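Local coordinates for putative lipoprotein (Bacteroides ovatus, PDB 3OQQ) that is of unknown function but binds calcium ions and is probably an extracellular, membrane-anchored lipoprotein, at residues V196-S202 with K261-T267; E238-W242 with P252-I256; G134-D140 with N378-W384; F76-V81 with R97-L103. All blocks are in the same frame, centred on the assembly; numbering follows the deposited sequence.

Interaction 1: V196-S202 with K261-T267; sequences VLDGLKS and KAQAEGT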
loop_
_atom_site.group_PDB
_atom_site.type_symbol
_atom_site.label_atom_id
_atom_site.label_comp_id
_atom_site.label_asym_id
_atom_site.label_seq_id
_atom_site.Cartn_x
_atom_site.Cartn_y
_atom_site.Cartn_z
ATOM N N VAL A 196 -5.737 -5.363 -6.199
ATOM C CA VAL A 196 -7.166 -5.557 -6.194
ATOM C C VAL A 196 -7.641 -4.857 -4.926
ATOM O O VAL A 196 -7.157 -5.189 -3.840
ATOM C CB VAL A 196 -7.609 -7.043 -6.205
ATOM C CG1 VAL A 196 -9.123 -7.136 -6.063
ATOM C CG2 VAL A 196 -7.113 -7.792 -7.443
ATOM N N LEU A 197 -8.555 -3.889 -5.058
ATOM C CA LEU A 197 -9.177 -3.232 -3.915
ATOM C C LEU A 197 -10.402 -4.064 -3.631
ATOM O O LEU A 197 -11.489 -3.818 -4.169
ATOM C CB LEU A 197 -9.513 -1.767 -4.210
ATOM C CG LEU A 197 -8.355 -0.873 -4.626
ATOM C CD1 LEU A 197 -8.868 0.452 -5.052
ATOM C CD2 LEU A 197 -7.293 -0.759 -3.528
ATOM N N ASP A 198 -10.175 -5.144 -2.876
ATOM C CA ASP A 198 -11.142 -6.179 -2.564
ATOM C C ASP A 198 -12.412 -5.606 -1.918
ATOM O O ASP A 198 -12.338 -4.859 -0.934
ATOM C CB ASP A 198 -10.479 -7.216 -1.649
ATOM C CG ASP A 198 -11.079 -8.589 -1.766
ATOM O OD1 ASP A 198 -12.280 -8.729 -1.496
ATOM O OD2 ASP A 198 -10.348 -9.520 -2.159
ATOM N N GLY A 199 -13.559 -5.931 -2.517
ATOM C CA GLY A 199 -14.850 -5.453 -2.036
ATOM C C GLY A 199 -15.226 -4.063 -2.516
ATOM O O GLY A 199 -16.366 -3.646 -2.308
ATOM N N LEU A 200 -14.289 -3.317 -3.164
ATOM C CA LEU A 200 -14.655 -2.001 -3.674
ATOM C C LEU A 200 -15.356 -2.170 -5.030
ATOM O O LEU A 200 -14.735 -2.032 -6.076
ATOM C CB LEU A 200 -13.485 -1.020 -3.752
ATOM C CG LEU A 200 -13.956 0.444 -3.894
ATOM C CD1 LEU A 200 -14.545 0.999 -2.571
ATOM C CD2 LEU A 200 -12.878 1.297 -4.417
ATOM N N LYS A 201 -16.649 -2.514 -4.981
ATOM C CA LYS A 201 -17.487 -2.800 -6.149
ATOM C C LYS A 201 -17.772 -1.549 -6.990
ATOM O O LYS A 201 -17.723 -0.433 -6.472
ATOM C CB LYS A 201 -18.803 -3.457 -5.699
ATOM C CG LYS A 201 -18.584 -4.704 -4.844
ATOM C CD LYS A 201 -19.815 -5.564 -4.784
ATOM C CE LYS A 201 -19.870 -6.395 -3.525
ATOM N NZ LYS A 201 -20.841 -5.829 -2.549
ATOM N N SER A 202 -18.093 -1.750 -8.285
ATOM C CA SER A 202 -18.384 -0.668 -9.235
ATOM C C SER A 202 -19.592 0.181 -8.761
ATOM O O SER A 202 -19.576 1.392 -8.926
ATOM C CB SER A 202 -18.624 -1.220 -10.646
ATOM O OG SER A 202 -19.732 -2.102 -10.697
ATOM N N LYS A 261 -13.032 -0.937 -12.533
ATOM C CA LYS A 261 -13.884 -0.938 -11.351
ATOM C C LYS A 261 -14.958 -2.023 -11.438
ATOM O O LYS A 261 -15.632 -2.266 -10.452
ATOM C CB LYS A 261 -14.540 0.455 -11.157
ATOM C CG LYS A 261 -15.691 0.797 -12.166
ATOM C CD LYS A 261 -16.339 2.101 -11.777
ATOM C CE LYS A 261 -17.455 2.529 -12.704
ATOM N NZ LYS A 261 -17.812 3.961 -12.460
ATOM N N ALA A 262 -15.102 -2.684 -12.591
ATOM C CA ALA A 262 -16.206 -3.602 -12.855
ATOM C C ALA A 262 -15.925 -5.108 -12.609
ATOM O O ALA A 262 -16.785 -5.936 -12.901
ATOM C CB ALA A 262 -16.707 -3.383 -14.279
ATOM N N GLN A 263 -14.806 -5.459 -12.020
ATOM C CA GLN A 263 -14.513 -6.868 -11.732
ATOM C C GLN A 263 -15.295 -7.335 -10.505
ATOM O O GLN A 263 -15.548 -6.527 -9.625
ATOM C CB GLN A 263 -13.006 -7.081 -11.538
ATOM C CG GLN A 263 -12.205 -6.936 -12.846
ATOM C CD GLN A 263 -12.616 -7.899 -13.941
ATOM O OE1 GLN A 263 -12.732 -9.115 -13.735
ATOM N NE2 GLN A 263 -12.887 -7.368 -15.131
ATOM N N ALA A 264 -15.670 -8.621 -10.440
ATOM C CA ALA A 264 -16.430 -9.180 -9.313
ATOM C C ALA A 264 -15.760 -8.960 -7.933
ATOM O O ALA A 264 -16.452 -8.604 -6.976
ATOM C CB ALA A 264 -16.652 -10.664 -9.529
ATOM N N GLU A 265 -14.435 -9.139 -7.842
ATOM C CA GLU A 265 -13.645 -9.044 -6.594
ATOM C C GLU A 265 -13.413 -7.602 -6.121
ATOM O O GLU A 265 -12.961 -7.390 -4.993
ATOM C CB GLU A 265 -12.281 -9.747 -6.766
ATOM C CG GLU A 265 -11.420 -9.170 -7.887
ATOM C CD GLU A 265 -11.561 -9.823 -9.243
ATOM O OE1 GLU A 265 -12.696 -10.181 -9.636
ATOM O OE2 GLU A 265 -10.519 -9.985 -9.915
ATOM N N GLY A 266 -13.693 -6.631 -6.979
ATOM C CA GLY A 266 -13.484 -5.232 -6.633
ATOM C C GLY A 266 -12.759 -4.519 -7.750
ATOM O O GLY A 266 -12.745 -5.024 -8.877
ATOM N N THR A 267 -12.170 -3.337 -7.456
ATOM C CA THR A 267 -11.431 -2.522 -8.452
ATOM C C THR A 267 -10.053 -3.147 -8.723
ATOM O O THR A 267 -9.284 -3.396 -7.784
ATOM C CB THR A 267 -11.327 -1.056 -7.976
ATOM O OG1 THR A 267 -12.643 -0.592 -7.676
ATOM C CG2 THR A 267 -10.684 -0.131 -9.029
HETATM O O HOH W 1 -16.767 -4.363 -9.278
HETATM O O HOH W 2 -20.415 2.719 -10.971
#
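L197 and T267 form an antiparallel hydrogen-bonded pair where strand 190-198 meets strand 266-272 in a six-stranded antiparallel sheet. L197 N gives a nearly straight bond to T267 O (2.9 Å, 170°), lying in the carbonyl plane; the return bond from T267 N to L197 O is weak. Just beyond the pair both chains turn: L197-L200 is a type II beta turn with G199 at positive phi, and Q263-G266 is a type I turn that joins the two strands of its hairpin. The turns are tied by G199 N, which donates to E265 O at 2.9 Å. G266 fits closely under L197 O, where any beta carbon would collide.

T267 CB lies 4.1 Å from L197 CD1, the two side chains running side by side. OG1, placed anti to the carbonyl carbon (chi1 -54°), passes L200 CD2 and donates to L200 O at 3.0 Å, gripping the carbonyl of the turn's last residue. L197 and L200 continue into the interior against L326 of helix 314-328. On the other flank V196 CG1 packs across E265 CG at 3.6 Å, while the E265 carboxylate turns to S354. Near S202 a water accepts from S202 N and donates to both K261 O and Q263 O, the latter at 2.5 Å.

Interaction 2: E238-W242 with P252-I256; sequences ENKNW and PRFAI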
loop_
_atom_site.group_PDB
_atom_site.type_symbol
_atom_site.label_atom_id
_atom_site.label_comp_id
_atom_site.label_asym_id
_atom_site.label_seq_id
_atom_site.Cartn_x
_atom_site.Cartn_y
_atom_site.Cartn_z
ATOM N N GLU A 238 -1.933 5.844 -20.692
ATOM C CA GLU A 238 -0.614 5.364 -21.071
ATOM C C GLU A 238 0.263 6.445 -21.704
ATOM O O GLU A 238 -0.224 7.375 -22.365
ATOM C CB GLU A 238 -0.729 4.174 -22.054
ATOM C CG GLU A 238 -1.573 4.448 -23.289
ATOM C CD GLU A 238 -1.592 3.380 -24.363
ATOM O OE1 GLU A 238 -1.995 2.240 -24.057
ATOM O OE2 GLU A 238 -1.279 3.704 -25.531
ATOM N N ASN A 239 1.566 6.269 -21.538
ATOM C CA ASN A 239 2.578 7.065 -22.215
ATOM C C ASN A 239 3.614 6.060 -22.633
ATOM O O ASN A 239 4.290 5.493 -21.777
ATOM C CB ASN A 239 3.139 8.185 -21.339
ATOM C CG ASN A 239 4.150 9.073 -22.031
ATOM O OD1 ASN A 239 4.856 8.664 -22.964
ATOM N ND2 ASN A 239 4.244 10.323 -21.586
ATOM N N LYS A 240 3.679 5.779 -23.933
ATOM C CA LYS A 240 4.580 4.766 -24.474
ATOM C C LYS A 240 5.832 5.383 -25.128
ATOM O O LYS A 240 6.524 4.709 -25.900
ATOM C CB LYS A 240 3.816 3.880 -25.462
ATOM C CG LYS A 240 2.730 3.048 -24.758
ATOM C CD LYS A 240 1.902 2.265 -25.761
ATOM C CE LYS A 240 2.031 0.781 -25.552
ATOM N NZ LYS A 240 0.886 0.051 -26.172
ATOM N N ASN A 241 6.171 6.624 -24.758
ATOM C CA ASN A 241 7.315 7.273 -25.372
ATOM C C ASN A 241 7.994 8.249 -24.413
ATOM O O ASN A 241 8.403 9.339 -24.820
ATOM C CB ASN A 241 6.842 7.990 -26.654
ATOM C CG ASN A 241 7.941 8.396 -27.598
ATOM O OD1 ASN A 241 8.858 7.630 -27.862
ATOM N ND2 ASN A 241 7.844 9.605 -28.163
ATOM N N TRP A 242 8.157 7.853 -23.139
ATOM C CA TRP A 242 8.746 8.748 -22.155
ATOM C C TRP A 242 10.162 8.343 -21.775
ATOM O O TRP A 242 10.589 7.199 -21.965
ATOM C CB TRP A 242 7.863 8.853 -20.898
ATOM C CG TRP A 242 7.773 7.587 -20.078
ATOM C CD1 TRP A 242 6.852 6.585 -20.217
ATOM C CD2 TRP A 242 8.624 7.201 -18.977
ATOM N NE1 TRP A 242 7.096 5.586 -19.291
ATOM C CE2 TRP A 242 8.159 5.952 -18.503
ATOM C CE3 TRP A 242 9.725 7.804 -18.330
ATOM C CZ2 TRP A 242 8.772 5.280 -17.433
ATOM C CZ3 TRP A 242 10.335 7.137 -17.280
ATOM C CH2 TRP A 242 9.876 5.877 -16.855
ATOM N N PRO A 252 12.965 4.942 -25.929
ATOM C CA PRO A 252 11.866 5.380 -25.063
ATOM C C PRO A 252 11.389 4.274 -24.124
ATOM O O PRO A 252 11.624 3.087 -24.364
ATOM C CB PRO A 252 10.771 5.787 -26.050
ATOM C CG PRO A 252 11.029 5.004 -27.253
ATOM C CD PRO A 252 12.523 4.807 -27.332
ATOM N N ARG A 253 10.703 4.684 -23.048
ATOM C CA ARG A 253 10.169 3.757 -22.068
ATOM C C ARG A 253 8.660 3.848 -22.136
ATOM O O ARG A 253 8.143 4.711 -22.864
ATOM C CB ARG A 253 10.744 4.069 -20.669
ATOM C CG ARG A 253 12.286 4.213 -20.682
ATOM C CD ARG A 253 12.796 4.520 -19.294
ATOM N NE ARG A 253 14.222 4.836 -19.251
ATOM C CZ ARG A 253 15.198 3.938 -19.143
ATOM N NH1 ARG A 253 14.924 2.641 -19.191
ATOM N NH2 ARG A 253 16.461 4.330 -19.042
ATOM N N PHE A 254 7.935 2.915 -21.468
ATOM C CA PHE A 254 6.479 2.958 -21.494
ATOM C C PHE A 254 5.857 2.631 -20.144
ATOM O O PHE A 254 6.442 1.916 -19.323
ATOM C CB PHE A 254 5.908 2.041 -22.577
ATOM C CG PHE A 254 5.851 0.560 -22.287
ATOM C CD1 PHE A 254 6.986 -0.242 -22.438
ATOM C CD2 PHE A 254 4.651 -0.049 -21.938
ATOM C CE1 PHE A 254 6.921 -1.620 -22.229
ATOM C CE2 PHE A 254 4.590 -1.428 -21.716
ATOM C CZ PHE A 254 5.730 -2.200 -21.852
ATOM N N ALA A 255 4.654 3.154 -19.919
ATOM C CA ALA A 255 3.882 2.847 -18.705
ATOM C C ALA A 255 2.424 2.834 -19.091
ATOM O O ALA A 255 2.017 3.644 -19.922
ATOM C CB ALA A 255 4.162 3.870 -17.608
ATOM N N ILE A 256 1.668 1.851 -18.601
ATOM C CA ILE A 256 0.226 1.720 -18.886
ATOM C C ILE A 256 -0.499 1.499 -17.559
ATOM O O ILE A 256 -0.252 0.491 -16.892
ATOM C CB ILE A 256 -0.125 0.594 -19.904
ATOM C CG1 ILE A 256 0.733 0.651 -21.197
ATOM C CG2 ILE A 256 -1.635 0.592 -20.211
ATOM C CD1 ILE A 256 0.734 -0.663 -22.025
#
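W242 lays its indole over the base of R253, with R253 CB 4.0 Å from the centre of the six-membered ring and only 17° off the ring normal, a CH-pi contact. The two belong to the antiparallel hairpin of strands 234-242 and 253-263, interrupted here by a classic beta bulge in which N241 and W242 both face R253. W242 N donates to R253 O from above the carbonyl plane, whereas R253 N returns a short bond to W242 O at 2.7 Å. A chi1 of 67° swings the indole back across the partner strand, bringing NE1 to 3.8 Å from A255 CB. The extended R253 chain carries CD past the outer ring atoms CZ3 and CH2, and its guanidinium goes on to salt bridges with D279 and D247. With an alanine here instead of W242, the aliphatic stem of R253 would probably lose its aromatic cover and a gap would open beside A255 CB. Before the bulge, N239 and A255 exchange two backbone bonds. On the other face E238 CB rests against I256 CG1; from the corner, K240 sends CE to I256 CD1. N239 ND2 donates to L224 O, and an Asx turn braces the corner at K240-N241: N239 OD1 accepts from N241 N at 3.0 Å, within the carbonyl plane.

Interaction 3: G134-D140 with N378-W384; sequences GWPIQLD and NTKGSTW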
loop_
_atom_site.group_PDB
_atom_site.type_symbol
_atom_site.label_atom_id
_atom_site.label_comp_id
_atom_site.label_asym_id
_atom_site.label_seq_id
_atom_site.Cartn_x
_atom_site.Cartn_y
_atom_site.Cartn_z
ATOM N N GLY A 134 9.444 -15.822 -9.143
ATOM C CA GLY A 134 9.630 -17.205 -9.565
ATOM C C GLY A 134 8.509 -18.191 -9.360
ATOM O O GLY A 134 8.627 -19.317 -9.856
ATOM N N TRP A 135 7.428 -17.811 -8.629
ATOM C CA TRP A 135 6.275 -18.687 -8.376
ATOM C C TRP A 135 5.901 -19.476 -9.653
ATOM O O TRP A 135 5.819 -18.860 -10.711
ATOM C CB TRP A 135 5.055 -17.861 -7.861
ATOM C CG TRP A 135 3.816 -18.679 -7.660
ATOM C CD1 TRP A 135 3.543 -19.501 -6.598
ATOM C CD2 TRP A 135 2.783 -18.918 -8.631
ATOM N NE1 TRP A 135 2.360 -20.179 -6.819
ATOM C CE2 TRP A 135 1.876 -19.839 -8.059
ATOM C CE3 TRP A 135 2.485 -18.374 -9.894
ATOM C CZ2 TRP A 135 0.721 -20.268 -8.735
ATOM C CZ3 TRP A 135 1.348 -18.806 -10.567
ATOM C CH2 TRP A 135 0.479 -19.739 -9.988
ATOM N N PRO A 136 5.711 -20.823 -9.628
ATOM C CA PRO A 136 5.660 -21.722 -8.467
ATOM C C PRO A 136 7.018 -22.282 -8.013
ATOM O O PRO A 136 7.021 -23.194 -7.202
ATOM C CB PRO A 136 4.726 -22.836 -8.963
ATOM C CG PRO A 136 5.044 -22.940 -10.406
ATOM C CD PRO A 136 5.301 -21.533 -10.860
ATOM N N ILE A 137 8.152 -21.713 -8.477
ATOM C CA ILE A 137 9.493 -22.154 -8.088
ATOM C C ILE A 137 10.039 -21.255 -6.968
ATOM O O ILE A 137 9.869 -20.028 -7.018
ATOM C CB ILE A 137 10.459 -22.200 -9.308
ATOM C CG1 ILE A 137 9.926 -23.167 -10.390
ATOM C CG2 ILE A 137 11.915 -22.591 -8.870
ATOM C CD1 ILE A 137 10.577 -23.010 -11.727
ATOM N N GLN A 138 10.699 -21.871 -5.981
ATOM C CA GLN A 138 11.301 -21.190 -4.829
ATOM C C GLN A 138 12.351 -22.056 -4.164
ATOM O O GLN A 138 12.219 -23.280 -4.162
ATOM C CB GLN A 138 10.231 -20.851 -3.791
ATOM C CG GLN A 138 10.475 -19.523 -3.066
ATOM C CD GLN A 138 9.290 -19.096 -2.217
ATOM O OE1 GLN A 138 8.488 -19.912 -1.765
ATOM N NE2 GLN A 138 9.211 -17.820 -1.901
ATOM N N LEU A 139 13.373 -21.433 -3.556
ATOM C CA LEU A 139 14.365 -22.190 -2.797
ATOM C C LEU A 139 13.677 -22.818 -1.577
ATOM O O LEU A 139 12.742 -22.209 -1.050
ATOM C CB LEU A 139 15.522 -21.257 -2.340
ATOM C CG LEU A 139 16.501 -20.787 -3.414
ATOM C CD1 LEU A 139 17.227 -19.516 -2.979
ATOM C CD2 LEU A 139 17.497 -21.889 -3.780
ATOM N N ASP A 140 14.128 -24.013 -1.115
ATOM C CA ASP A 140 13.574 -24.627 0.107
ATOM C C ASP A 140 13.670 -23.605 1.236
ATOM O O ASP A 140 12.663 -23.322 1.890
ATOM C CB ASP A 140 14.283 -25.948 0.477
ATOM C CG ASP A 140 13.829 -27.155 -0.322
ATOM O OD1 ASP A 140 12.602 -27.268 -0.594
ATOM O OD2 ASP A 140 14.690 -28.013 -0.642
ATOM N N ASN A 378 4.141 -22.438 -0.480
ATOM C CA ASN A 378 4.637 -23.814 -0.579
ATOM C C ASN A 378 4.090 -24.624 0.625
ATOM O O ASN A 378 3.404 -24.051 1.480
ATOM C CB ASN A 378 6.181 -23.899 -0.755
ATOM C CG ASN A 378 7.049 -23.694 0.470
ATOM O OD1 ASN A 378 6.583 -23.466 1.593
ATOM N ND2 ASN A 378 8.353 -23.697 0.259
ATOM N N THR A 379 4.352 -25.938 0.680
ATOM C CA THR A 379 3.800 -26.807 1.729
ATOM C C THR A 379 4.353 -26.483 3.139
ATOM O O THR A 379 3.775 -26.939 4.141
ATOM C CB THR A 379 4.018 -28.288 1.386
ATOM O OG1 THR A 379 5.415 -28.508 1.194
ATOM C CG2 THR A 379 3.253 -28.713 0.151
ATOM N N LYS A 380 5.413 -25.642 3.214
ATOM C CA LYS A 380 6.040 -25.247 4.477
ATOM C C LYS A 380 5.718 -23.769 4.862
ATOM O O LYS A 380 6.429 -23.168 5.666
ATOM C CB LYS A 380 7.557 -25.494 4.405
ATOM C CG LYS A 380 7.918 -26.978 4.223
ATOM C CD LYS A 380 9.422 -27.227 4.283
ATOM C CE LYS A 380 10.147 -26.915 2.992
ATOM N NZ LYS A 380 11.621 -26.843 3.193
ATOM N N GLY A 381 4.612 -23.234 4.327
ATOM C CA GLY A 381 4.109 -21.898 4.641
ATOM C C GLY A 381 4.895 -20.733 4.086
ATOM O O GLY A 381 4.884 -19.644 4.675
ATOM N N SER A 382 5.547 -20.935 2.928
ATOM C CA SER A 382 6.333 -19.874 2.295
ATOM C C SER A 382 5.461 -18.801 1.682
ATOM O O SER A 382 4.252 -18.979 1.530
ATOM C CB SER A 382 7.222 -20.449 1.197
ATOM O OG SER A 382 6.490 -20.695 0.008
ATOM N N THR A 383 6.098 -17.693 1.311
ATOM C CA THR A 383 5.463 -16.612 0.571
ATOM C C THR A 383 6.397 -16.155 -0.553
ATOM O O THR A 383 7.616 -16.322 -0.453
ATOM C CB THR A 383 5.026 -15.437 1.478
ATOM O OG1 THR A 383 4.262 -14.530 0.670
ATOM C CG2 THR A 383 6.208 -14.701 2.110
ATOM N N TRP A 384 5.803 -15.593 -1.624
ATOM C CA TRP A 384 6.511 -15.001 -2.748
ATOM C C TRP A 384 6.394 -13.474 -2.672
ATOM O O TRP A 384 6.867 -12.797 -3.565
ATOM C CB TRP A 384 5.985 -15.513 -4.108
ATOM C CG TRP A 384 6.576 -16.821 -4.526
ATOM C CD1 TRP A 384 7.674 -17.017 -5.317
ATOM C CD2 TRP A 384 6.113 -18.131 -4.143
ATOM N NE1 TRP A 384 7.915 -18.370 -5.463
ATOM C CE2 TRP A 384 6.961 -19.075 -4.772
ATOM C CE3 TRP A 384 5.076 -18.595 -3.307
ATOM C CZ2 TRP A 384 6.771 -20.449 -4.640
ATOM C CZ3 TRP A 384 4.890 -19.959 -3.179
ATOM C CH2 TRP A 384 5.739 -20.870 -3.830
#
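Two irregular loops meet here, W135 and W384 approaching to 6.7 Å between CA atoms, with a cis peptide bond before P136 in one and a type I beta turn from N378 to G381 in the other. The contact is built on an edge-to-face tryptophan pair: the five-membered ring of W135 presents its edge to the six-membered ring of W384, planes at 90°. W135 CB sits over the five-membered ring of W384, 3.6 Å from its centre and almost on the normal. Against the opposite face of W384 lies the amide of Q138, stacked with its plane 9° from that of the indole. W384 NE1 donates to I137 O at 3.0 Å, the acceptor lying in the ring plane and the donor well above the carbonyl plane. A phenylalanine in place of W384 would probably leave I137 O without this donor and the Q138 amide with less ring to stack on.

The extended Q138 chain delivers both ends of its amide: NE2 donates to T383 O at 2.6 Å, and OE1 accepts from S382 OG at 2.8 Å, in the carbonyl plane. These two bonds fix the rotation of the amide. W135 also packs on Y360 and Y376; G134, just before it, lies about 7 Å from a bound calcium ion. N378 OD1 shapes the turn by accepting K380 N and S382 N from opposite faces of its carboxamide plane.

Interaction 4: F76-V81 with R97-L103; sequences FALSPV and RLASVTL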
loop_
_atom_site.group_PDB
_atom_site.type_symbol
_atom_site.label_atom_id
_atom_site.label_comp_id
_atom_site.label_asym_id
_atom_site.label_seq_id
_atom_site.Cartn_x
_atom_site.Cartn_y
_atom_site.Cartn_z
ATOM N N PHE A 76 -1.405 8.259 23.623
ATOM C CA PHE A 76 -2.564 7.411 23.909
ATOM C C PHE A 76 -2.208 5.946 23.798
ATOM O O PHE A 76 -1.580 5.526 22.827
ATOM C CB PHE A 76 -3.729 7.728 22.956
ATOM C CG PHE A 76 -4.425 9.032 23.251
ATOM C CD1 PHE A 76 -5.454 9.094 24.182
ATOM C CD2 PHE A 76 -4.029 10.207 22.621
ATOM C CE1 PHE A 76 -6.087 10.304 24.462
ATOM C CE2 PHE A 76 -4.676 11.410 22.886
ATOM C CZ PHE A 76 -5.705 11.451 23.800
ATOM N N ALA A 77 -2.627 5.163 24.792
ATOM C CA ALA A 77 -2.410 3.720 24.812
ATOM C C ALA A 77 -3.380 3.058 23.845
ATOM O O ALA A 77 -4.491 3.556 23.649
ATOM C CB ALA A 77 -2.609 3.176 26.228
ATOM N N LEU A 78 -2.952 1.961 23.210
ATOM C CA LEU A 78 -3.806 1.207 22.295
ATOM C C LEU A 78 -4.452 0.016 23.010
ATOM O O LEU A 78 -3.855 -0.559 23.923
ATOM C CB LEU A 78 -3.024 0.731 21.054
ATOM C CG LEU A 78 -2.637 1.821 20.042
ATOM C CD1 LEU A 78 -1.697 1.278 19.004
ATOM C CD2 LEU A 78 -3.859 2.443 19.400
ATOM N N SER A 79 -5.675 -0.332 22.599
ATOM C CA SER A 79 -6.431 -1.479 23.110
ATOM C C SER A 79 -6.605 -2.530 21.991
ATOM O O SER A 79 -6.712 -2.153 20.818
ATOM C CB SER A 79 -7.797 -1.047 23.653
ATOM O OG SER A 79 -7.723 0.091 24.497
ATOM N N PRO A 80 -6.649 -3.849 22.310
ATOM C CA PRO A 80 -6.834 -4.850 21.242
ATOM C C PRO A 80 -8.246 -4.825 20.651
ATOM O O PRO A 80 -9.202 -4.515 21.357
ATOM C CB PRO A 80 -6.568 -6.191 21.951
ATOM C CG PRO A 80 -5.997 -5.843 23.302
ATOM C CD PRO A 80 -6.543 -4.499 23.635
ATOM N N VAL A 81 -8.360 -5.129 19.342
ATOM C CA VAL A 81 -9.634 -5.212 18.624
ATOM C C VAL A 81 -9.913 -6.702 18.338
ATOM O O VAL A 81 -9.054 -7.394 17.774
ATOM C CB VAL A 81 -9.668 -4.321 17.349
ATOM C CG1 VAL A 81 -10.670 -4.833 16.312
ATOM C CG2 VAL A 81 -9.989 -2.883 17.710
ATOM N N ARG A 97 -1.486 -4.725 12.626
ATOM C CA ARG A 97 -2.550 -5.299 13.449
ATOM C C ARG A 97 -3.673 -4.263 13.625
ATOM O O ARG A 97 -3.449 -3.069 13.399
ATOM C CB ARG A 97 -1.997 -5.749 14.815
ATOM C CG ARG A 97 -1.704 -4.602 15.782
ATOM C CD ARG A 97 -1.236 -5.081 17.134
ATOM N NE ARG A 97 -0.910 -3.956 18.008
ATOM C CZ ARG A 97 -1.613 -3.621 19.083
ATOM N NH1 ARG A 97 -2.669 -4.337 19.444
ATOM N NH2 ARG A 97 -1.254 -2.581 19.819
ATOM N N LEU A 98 -4.867 -4.717 14.029
ATOM C CA LEU A 98 -5.992 -3.842 14.347
ATOM C C LEU A 98 -5.901 -3.444 15.798
ATOM O O LEU A 98 -5.615 -4.282 16.667
ATOM C CB LEU A 98 -7.348 -4.514 14.091
ATOM C CG LEU A 98 -7.848 -4.553 12.671
ATOM C CD1 LEU A 98 -9.146 -5.337 12.597
ATOM C CD2 LEU A 98 -7.995 -3.152 12.079
ATOM N N ALA A 99 -6.136 -2.160 16.073
ATOM C CA ALA A 99 -6.118 -1.666 17.446
ATOM C C ALA A 99 -7.145 -0.570 17.589
ATOM O O ALA A 99 -7.667 -0.058 16.588
ATOM C CB ALA A 99 -4.727 -1.175 17.825
ATOM N N SER A 100 -7.474 -0.251 18.835
ATOM C CA SER A 100 -8.463 0.753 19.173
ATOM C C SER A 100 -7.845 1.801 20.067
ATOM O O SER A 100 -6.964 1.487 20.888
ATOM C CB SER A 100 -9.657 0.107 19.864
ATOM O OG SER A 100 -10.661 1.065 20.130
ATOM N N VAL A 101 -8.307 3.053 19.897
ATOM C CA VAL A 101 -7.840 4.196 20.675
ATOM C C VAL A 101 -9.049 5.036 21.034
ATOM O O VAL A 101 -9.983 5.127 20.243
ATOM C CB VAL A 101 -6.744 5.003 19.911
ATOM C CG1 VAL A 101 -7.315 5.790 18.728
ATOM C CG2 VAL A 101 -5.963 5.917 20.838
ATOM N N THR A 102 -9.048 5.611 22.231
ATOM C CA THR A 102 -10.103 6.518 22.664
ATOM C C THR A 102 -9.437 7.867 22.824
ATOM O O THR A 102 -8.611 8.060 23.705
ATOM C CB THR A 102 -10.831 6.002 23.899
ATOM O OG1 THR A 102 -11.485 4.791 23.521
ATOM C CG2 THR A 102 -11.879 6.995 24.414
ATOM N N LEU A 103 -9.731 8.768 21.894
ATOM C CA LEU A 103 -9.157 10.102 21.911
ATOM C C LEU A 103 -9.962 11.016 22.839
ATOM O O LEU A 103 -11.176 10.855 22.998
ATOM C CB LEU A 103 -9.124 10.681 20.486
ATOM C CG LEU A 103 -8.345 9.899 19.416
ATOM C CD1 LEU A 103 -8.555 10.532 18.060
ATOM C CD2 LEU A 103 -6.838 9.800 19.751
HETATM O O HOH W 3 -6.668 4.707 23.893
HETATM O O HOH W 4 -3.283 -3.382 22.160
#
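S79 and S100 pair antiparallel where strand 71-80 lies beside strand 96-104, in an antiparallel beta region that strand 46-54 continues beyond 96-104. Backbone bonds come first: S79 N donates to S100 O at 2.8 Å and S100 N to S79 O at 2.9 Å, both in the carbonyl planes. Toward F76 the strands spread, and a water fills in for direct pairing, donating to A77 O and accepting from T102 N.

Apolar contacts line both flanks. F76 CB touches V101 CG2 at 3.6 Å, and its ring turns one face to L103 CD2, 4.2 Å from the ring centre, a CH-pi contact with the two side chains about perpendicular. L78 sends CD2 between V101 CB and A99 CB; V60 of strand 59-65 packs on F76, L78 and V101. Past the serine pair, V81 leans on L98, CB to CB 4.0 Å, although V81 is poorly ordered.

The charged group is R97. Its chain, extended from CG to NE, carries the guanidinium over A99 CB and obliquely across L78, with NH2 4.0 Å from L78 CB. NH2 bonds to C57 O, and NH1 donates at 2.9 Å to a water that makes a weak bond to L78 O.

How the interactions relate
Interactions 1 and 2 share strand 253-263 and belong to one six-stranded antiparallel sheet, 2 at its outer hairpin and 1 where that strand turns into 266-272 beside 190-198; their nearest atoms are about 13 Å apart. Interaction 4 is also strand pairing but in another part of the protein, about 44 Å from interaction 2 between centres and on the opposite side of the chain's centre. Interaction 3 alone joins loops, far apart in sequence. Half of the touching residues of 1 are buried, six of twelve, against only three or four in each of the others. Backbone bonds carry much of 1, 2 and 4, modified by turns, a bulge and water respectively, whereas in 3 every direct hydrogen bond across the contact uses a side chain.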